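Local coordinates for protein tyrosinase (Aspergillus oryzae, PDB 6JU8) that probably oxidises L-tyrosine and L-dopa to L-dopaquinone with molecular oxygen at a dinuclear copper centre, as a fungal tyrosinase of melanin biosynthesis, at residues Ile41-Phe46 / Glu141-Leu147; Leu265-Trp270 / Val280-Met286. The protein carries 1 engineered substitution. All coordinates share one frame. Residue numbers count along the deposited sequence, not the author numbering.

How the contacts relate
Contact 1 is the more deeply buried: most of its touching residues are shut off from solvent, whereas contact 2 is partly buried, with Val280 and Thr282 exposed. They share no helix. Contact 1 sets the start of helix 41-55 against the end of helix 135-144, two elements distant in sequence; contact 2 joins the end of helix 258-267 to the start of helix 283-292 across a short irregular connection. Their nearest atoms are about 18 Å apart. Each centres on a tryptophan, but Trp145 meets another aromatic ring and its indole nitrogen has no partner, while Trp270 meets a methionine and donates its indole NH to a backbone carbonyl.

Contact 1 of 2, residues Ile41-Phe46 / Glu141-Leu147; sequences IQLTLF and EAKQWRL
At the apolar centre, the edge of Trp145 points at the face of Phe46 in an edge-to-face pair, with the centroids of the Phe46 ring and the Trp145 six-membered ring 5.2 Å apart and the planes at 58°. Both chi1 angles are t, which carries the rings into the space between the segments. Beyond the pair, Phe46 CZ touches Leu147 CD1 at 3.8 Å; Leu147 starts with its CA-to-CB bond away, but its end comes nearer. Separately from the rings, Leu45 (mt) lays CD1 3.9 Å from Ala142 CB, a methyl small enough to let the branched chain in close. Segment 41-46 is helical throughout; 141-144 is the last turn of a helix, which Trp145 leaves with psi 139° for an extended run. The backbones come nearest at Gln42 and Glu141, CA to CA 6.1 Å. At this polar edge Gln42, whose amide can both donate and accept, gives NE2 to Glu141 OE1 (3.1 Å), while its OE1 accepts from Trp29 and a water at 2.9 Å. A second water links Gln42 N (2.9 Å) to Glu141 OE1 (3.0 Å). Helix 103-129 packs on Trp145 and Leu147 through Ile118, Met122 and Val111; the contact sets the first turn of helix 41-55 on the end of helix 135-144, beside helix 103-129 of the tyrosinase fold, whose copper ligand His376 lies about 7 Å from Leu147, side chain to side chain.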
loop_
_atom_site.group_PDB
_atom_site.type_symbol
_atom_site.label_atom_id
_atom_site.label_comp_id
_atom_site.label_asym_id
_atom_site.label_seq_id
_atom_site.Cartn_x
_atom_site.Cartn_y
_atom_site.Cartn_z
ATOM N N ILE A 41 -24.260 -9.906 7.830
ATOM C CA ILE A 41 -24.009 -11.324 8.147
ATOM C C ILE A 41 -23.187 -11.968 7.042
ATOM O O ILE A 41 -22.198 -12.635 7.364
ATOM C CB ILE A 41 -25.297 -12.120 8.391
ATOM C CG1 ILE A 41 -26.045 -11.674 9.640
ATOM C CG2 ILE A 41 -24.991 -13.616 8.453
ATOM C CD1 ILE A 41 -27.423 -12.280 9.813
ATOM N N GLN A 42 -23.542 -11.805 5.757
ATOM C CA GLN A 42 -22.732 -12.465 4.720
ATOM C C GLN A 42 -21.302 -11.959 4.722
ATOM O O GLN A 42 -20.346 -12.730 4.529
ATOM C CB GLN A 42 -23.341 -12.292 3.323
ATOM C CG GLN A 42 -24.574 -13.157 3.097
ATOM C CD GLN A 42 -25.114 -13.025 1.693
ATOM O OE1 GLN A 42 -24.386 -12.657 0.781
ATOM N NE2 GLN A 42 -26.359 -13.416 1.486
ATOM N N LEU A 43 -21.101 -10.647 4.919
ATOM C CA LEU A 43 -19.736 -10.123 4.983
ATOM C C LEU A 43 -18.955 -10.740 6.136
ATOM O O LEU A 43 -17.775 -11.127 6.008
ATOM C CB LEU A 43 -19.753 -8.600 5.130
ATOM C CG LEU A 43 -18.396 -7.914 5.315
ATOM C CD1 LEU A 43 -17.506 -8.127 4.094
ATOM C CD2 LEU A 43 -18.587 -6.417 5.548
ATOM N N THR A 44 -19.612 -10.855 7.294
ATOM C CA THR A 44 -18.951 -11.507 8.427
ATOM C C THR A 44 -18.622 -12.963 8.132
ATOM O O THR A 44 -17.515 -13.441 8.394
ATOM C CB THR A 44 -19.865 -11.405 9.657
ATOM O OG1 THR A 44 -20.057 -10.028 10.008
ATOM C CG2 THR A 44 -19.249 -12.082 10.892
ATOM N N LEU A 45 -19.570 -13.700 7.551
ATOM C CA LEU A 45 -19.337 -15.104 7.216
ATOM C C LEU A 45 -18.155 -15.253 6.266
ATOM O O LEU A 45 -17.301 -16.133 6.397
ATOM C CB LEU A 45 -20.613 -15.665 6.576
ATOM C CG LEU A 45 -21.774 -15.988 7.524
ATOM C CD1 LEU A 45 -23.001 -16.396 6.708
ATOM C CD2 LEU A 45 -21.355 -17.035 8.557
ATOM N N PHE A 46 -18.105 -14.375 5.243
ATOM C CA PHE A 46 -17.069 -14.512 4.226
ATOM C C PHE A 46 -15.715 -14.183 4.850
ATOM O O PHE A 46 -14.741 -14.926 4.699
ATOM C CB PHE A 46 -17.394 -13.640 3.020
ATOM C CG PHE A 46 -16.557 -13.773 1.778
ATOM C CD1 PHE A 46 -15.595 -14.752 1.598
ATOM C CD2 PHE A 46 -16.738 -12.838 0.738
ATOM C CE1 PHE A 46 -14.826 -14.845 0.432
ATOM C CE2 PHE A 46 -16.002 -12.948 -0.430
ATOM C CZ PHE A 46 -15.056 -13.946 -0.599
ATOM N N GLU A 141 -28.440 -17.052 5.616
ATOM C CA GLU A 141 -27.515 -16.185 4.872
ATOM C C GLU A 141 -26.369 -16.975 4.258
ATOM O O GLU A 141 -25.982 -16.716 3.114
ATOM C CB GLU A 141 -26.989 -15.086 5.787
ATOM C CG GLU A 141 -28.055 -14.108 6.229
ATOM C CD GLU A 141 -28.410 -13.034 5.237
ATOM O OE1 GLU A 141 -27.713 -12.829 4.222
ATOM O OE2 GLU A 141 -29.418 -12.343 5.476
ATOM N N ALA A 142 -25.807 -17.962 4.950
ATOM C CA ALA A 142 -24.788 -18.797 4.320
ATOM C C ALA A 142 -25.293 -19.534 3.094
ATOM O O ALA A 142 -24.568 -19.735 2.111
ATOM C CB ALA A 142 -24.277 -19.843 5.314
ATOM N N LYS A 143 -26.526 -20.006 3.155
ATOM C CA LYS A 143 -27.116 -20.765 2.052
ATOM C C LYS A 143 -27.441 -19.879 0.864
ATOM O O LYS A 143 -27.518 -20.349 -0.279
ATOM C CB LYS A 143 -28.380 -21.481 2.547
ATOM C CG LYS A 143 -28.047 -22.649 3.469
ATOM C CD LYS A 143 -29.338 -23.257 4.023
ATOM C CE LYS A 143 -28.998 -24.327 5.057
ATOM N NZ LYS A 143 -30.246 -24.943 5.593
ATOM N N GLN A 144 -27.617 -18.583 1.113
ATOM C CA GLN A 144 -27.874 -17.648 0.023
ATOM C C GLN A 144 -26.563 -17.130 -0.555
ATOM O O GLN A 144 -26.495 -16.722 -1.713
ATOM C CB GLN A 144 -28.715 -16.474 0.504
ATOM C CG GLN A 144 -30.213 -16.589 0.288
ATOM C CD GLN A 144 -30.589 -16.900 -1.153
ATOM O OE1 GLN A 144 -30.328 -16.164 -2.113
ATOM N NE2 GLN A 144 -31.237 -18.036 -1.311
ATOM N N TRP A 145 -25.503 -17.083 0.235
ATOM C CA TRP A 145 -24.228 -16.541 -0.194
ATOM C C TRP A 145 -23.626 -17.313 -1.357
ATOM O O TRP A 145 -23.655 -18.540 -1.362
ATOM C CB TRP A 145 -23.215 -16.549 0.950
ATOM C CG TRP A 145 -21.873 -16.030 0.549
ATOM C CD1 TRP A 145 -21.475 -14.716 0.561
ATOM C CD2 TRP A 145 -20.766 -16.809 0.082
ATOM N NE1 TRP A 145 -20.162 -14.657 0.124
ATOM C CE2 TRP A 145 -19.713 -15.911 -0.173
ATOM C CE3 TRP A 145 -20.565 -18.186 -0.141
ATOM C CZ2 TRP A 145 -18.474 -16.356 -0.638
ATOM C CZ3 TRP A 145 -19.340 -18.619 -0.605
ATOM C CH2 TRP A 145 -18.312 -17.692 -0.855
ATOM N N ARG A 146 -23.049 -16.571 -2.300
ATOM C CA ARG A 146 -22.262 -17.194 -3.361
ATOM C C ARG A 146 -21.021 -16.321 -3.551
ATOM O O ARG A 146 -21.003 -15.153 -3.112
ATOM C CB ARG A 146 -23.056 -17.303 -4.663
ATOM C CG ARG A 146 -24.220 -18.301 -4.581
ATOM C CD ARG A 146 -23.674 -19.708 -4.410
ATOM N NE ARG A 146 -24.677 -20.787 -4.435
ATOM C CZ ARG A 146 -25.434 -21.167 -3.409
ATOM N NH1 ARG A 146 -25.347 -20.516 -2.246
ATOM N NH2 ARG A 146 -26.281 -22.173 -3.543
ATOM N N LEU A 147 -19.997 -16.859 -4.187
ATOM C CA LEU A 147 -18.764 -16.067 -4.302
ATOM C C LEU A 147 -19.035 -14.843 -5.171
ATOM O O LEU A 147 -19.438 -14.974 -6.325
ATOM C CB LEU A 147 -17.669 -16.920 -4.963
ATOM C CG LEU A 147 -16.306 -16.222 -5.098
ATOM C CD1 LEU A 147 -15.647 -16.049 -3.725
ATOM C CD2 LEU A 147 -15.393 -16.976 -6.052
HETATM O O HOH W 1 -24.220 -13.297 -2.042
HETATM O O HOH W 2 -25.978 -10.484 4.886
#

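Contact 2 of 2, residues Leu265-Trp270 / Val280-Met286; sequences LNEHPW and VPTLQDM
One hydrogen bond joins the segments directly: Trp270 NE1 donates to Pro281 O at 2.8 Å, giving the one polar group of the indole a partner. Water adds a bridge, accepting from Leu283 N (2.9 Å) and donating to Leu265 O (2.8 Å). Thr282 is the N-cap of helix 283-292: chi1 p brings OG1 within 3.0 Å of Asp285 N. Helix 258-267 is left at His268, with positive phi (phi/psi 42/60°), and an inverse gamma turn centred on Pro269 leads to Trp270, so a helix end and start meet within the common central domain of tyrosinase, His268 CA 6.1 Å from Thr282 CA. Thr282 CA sits 3.8 Å from the His268 ring centroid (CH-pi), and the flexible Met286 (tpp) lays CE over the face of the Trp270 six-membered ring, 3.6 Å from its centroid (CH-pi), with SD 4.9 Å from the same centroid, a Met-aromatic contact. Trp338 of helix 328-340 meets Trp270 edge-to-face. Apolar packing pairs Leu265 CD2 with Leu283 CD2 at 4.1 Å and Trp270 CD1 with Val280 CG1 at 3.8 Å.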
loop_
_atom_site.group_PDB
_atom_site.type_symbol
_atom_site.label_atom_id
_atom_site.label_comp_id
_atom_site.label_asym_id
_atom_site.label_seq_id
_atom_site.Cartn_x
_atom_site.Cartn_y
_atom_site.Cartn_z
ATOM N N LEU A 265 -5.761 -0.342 -15.276
ATOM C CA LEU A 265 -7.064 -0.747 -15.797
ATOM C C LEU A 265 -7.606 0.304 -16.751
ATOM O O LEU A 265 -8.167 -0.066 -17.789
ATOM C CB LEU A 265 -8.051 -1.012 -14.665
ATOM C CG LEU A 265 -7.769 -2.178 -13.733
ATOM C CD1 LEU A 265 -8.718 -2.060 -12.538
ATOM C CD2 LEU A 265 -7.965 -3.510 -14.427
ATOM N N ASN A 266 -7.441 1.583 -16.400
ATOM C CA ASN A 266 -8.009 2.647 -17.212
ATOM C C ASN A 266 -7.112 3.101 -18.341
ATOM O O ASN A 266 -7.627 3.631 -19.345
ATOM C CB ASN A 266 -8.417 3.807 -16.282
ATOM C CG ASN A 266 -9.585 3.369 -15.418
ATOM O OD1 ASN A 266 -10.717 3.211 -15.894
ATOM N ND2 ASN A 266 -9.305 3.132 -14.136
ATOM N N GLU A 267 -5.813 2.839 -18.269
ATOM C CA GLU A 267 -4.895 3.078 -19.386
ATOM C C GLU A 267 -4.853 1.904 -20.367
ATOM O O GLU A 267 -4.437 2.110 -21.509
ATOM C CB GLU A 267 -3.474 3.356 -18.879
ATOM C CG GLU A 267 -3.349 4.719 -18.202
ATOM C CD GLU A 267 -1.949 5.284 -18.219
ATOM O OE1 GLU A 267 -1.800 6.454 -17.820
ATOM O OE2 GLU A 267 -0.996 4.587 -18.620
ATOM N N HIS A 268 -5.286 0.733 -19.933
ATOM C CA HIS A 268 -5.401 -0.486 -20.715
ATOM C C HIS A 268 -4.236 -0.759 -21.649
ATOM O O HIS A 268 -4.447 -0.901 -22.858
ATOM C CB HIS A 268 -6.739 -0.480 -21.472
ATOM C CG HIS A 268 -6.996 0.711 -22.332
ATOM N ND1 HIS A 268 -6.464 0.886 -23.586
ATOM C CD2 HIS A 268 -7.766 1.802 -22.096
ATOM C CE1 HIS A 268 -6.864 2.042 -24.101
ATOM N NE2 HIS A 268 -7.673 2.599 -23.226
ATOM N N PRO A 269 -3.015 -0.895 -21.135
ATOM C CA PRO A 269 -1.876 -1.195 -22.018
ATOM C C PRO A 269 -1.866 -2.649 -22.444
ATOM O O PRO A 269 -1.229 -3.501 -21.820
ATOM C CB PRO A 269 -0.690 -0.829 -21.123
ATOM C CG PRO A 269 -1.163 -1.065 -19.725
ATOM C CD PRO A 269 -2.627 -0.734 -19.724
ATOM N N TRP A 270 -2.611 -2.916 -23.531
ATOM C CA TRP A 270 -2.716 -4.278 -24.045
ATOM C C TRP A 270 -1.340 -4.803 -24.437
ATOM O O TRP A 270 -0.583 -4.047 -25.075
ATOM C CB TRP A 270 -3.598 -4.327 -25.307
ATOM C CG TRP A 270 -4.954 -3.719 -25.049
ATOM C CD1 TRP A 270 -5.409 -2.480 -25.407
ATOM C CD2 TRP A 270 -6.050 -4.343 -24.373
ATOM N NE1 TRP A 270 -6.708 -2.296 -24.988
ATOM C CE2 TRP A 270 -7.122 -3.430 -24.350
ATOM C CE3 TRP A 270 -6.200 -5.608 -23.793
ATOM C CZ2 TRP A 270 -8.345 -3.744 -23.753
ATOM C CZ3 TRP A 270 -7.424 -5.895 -23.201
ATOM C CH2 TRP A 270 -8.479 -4.986 -23.177
ATOM N N VAL A 280 -7.997 1.294 -30.561
ATOM C CA VAL A 280 -7.475 0.588 -29.396
ATOM C C VAL A 280 -8.520 0.709 -28.296
ATOM O O VAL A 280 -8.669 1.796 -27.729
ATOM C CB VAL A 280 -6.149 1.229 -28.939
ATOM C CG1 VAL A 280 -5.717 0.608 -27.625
ATOM C CG2 VAL A 280 -5.114 1.059 -30.048
ATOM N N PRO A 281 -9.292 -0.336 -28.071
ATOM C CA PRO A 281 -10.430 -0.255 -27.166
ATOM C C PRO A 281 -10.012 -0.123 -25.710
ATOM O O PRO A 281 -8.967 -0.599 -25.292
ATOM C CB PRO A 281 -11.141 -1.600 -27.360
ATOM C CG PRO A 281 -10.655 -2.074 -28.696
ATOM C CD PRO A 281 -9.197 -1.676 -28.719
ATOM N N THR A 282 -10.888 0.519 -24.945
ATOM C CA THR A 282 -10.788 0.439 -23.492
ATOM C C THR A 282 -11.103 -0.977 -23.002
ATOM O O THR A 282 -11.599 -1.817 -23.785
ATOM C CB THR A 282 -11.773 1.412 -22.849
ATOM O OG1 THR A 282 -13.109 0.997 -23.188
ATOM C CG2 THR A 282 -11.582 2.846 -23.342
ATOM N N LEU A 283 -10.824 -1.258 -21.724
ATOM C CA LEU A 283 -11.182 -2.571 -21.200
ATOM C C LEU A 283 -12.695 -2.778 -21.268
ATOM O O LEU A 283 -13.138 -3.892 -21.562
ATOM C CB LEU A 283 -10.628 -2.768 -19.794
ATOM C CG LEU A 283 -11.022 -4.059 -19.071
ATOM C CD1 LEU A 283 -10.647 -5.318 -19.852
ATOM C CD2 LEU A 283 -10.364 -4.069 -17.676
ATOM N N GLN A 284 -13.497 -1.732 -20.985
ATOM C CA GLN A 284 -14.948 -1.945 -21.068
ATOM C C GLN A 284 -15.368 -2.254 -22.502
ATOM O O GLN A 284 -16.205 -3.143 -22.755
ATOM C CB GLN A 284 -15.698 -0.723 -20.547
ATOM C CG GLN A 284 -17.215 -0.885 -20.601
ATOM C CD GLN A 284 -17.910 0.298 -19.952
ATOM O OE1 GLN A 284 -18.306 1.208 -20.658
ATOM N NE2 GLN A 284 -18.023 0.301 -18.629
ATOM N N ASP A 285 -14.835 -1.481 -23.452
ATOM C CA ASP A 285 -15.252 -1.740 -24.840
ATOM C C ASP A 285 -14.779 -3.095 -25.331
ATOM O O ASP A 285 -15.478 -3.778 -26.094
ATOM C CB ASP A 285 -14.756 -0.609 -25.749
ATOM C CG ASP A 285 -15.350 -0.789 -27.145
ATOM O OD1 ASP A 285 -16.575 -0.959 -27.274
ATOM O OD2 ASP A 285 -14.579 -0.731 -28.104
ATOM N N MET A 286 -13.560 -3.482 -24.933
ATOM C CA MET A 286 -13.078 -4.807 -25.377
ATOM C C MET A 286 -13.993 -5.900 -24.863
ATOM O O MET A 286 -14.285 -6.892 -25.554
ATOM C CB MET A 286 -11.636 -5.037 -24.897
ATOM C CG MET A 286 -10.961 -6.174 -25.629
ATOM S SD MET A 286 -10.516 -5.753 -27.320
ATOM C CE MET A 286 -8.917 -4.971 -27.011
HETATM O O HOH W 3 -9.857 0.682 -19.864
#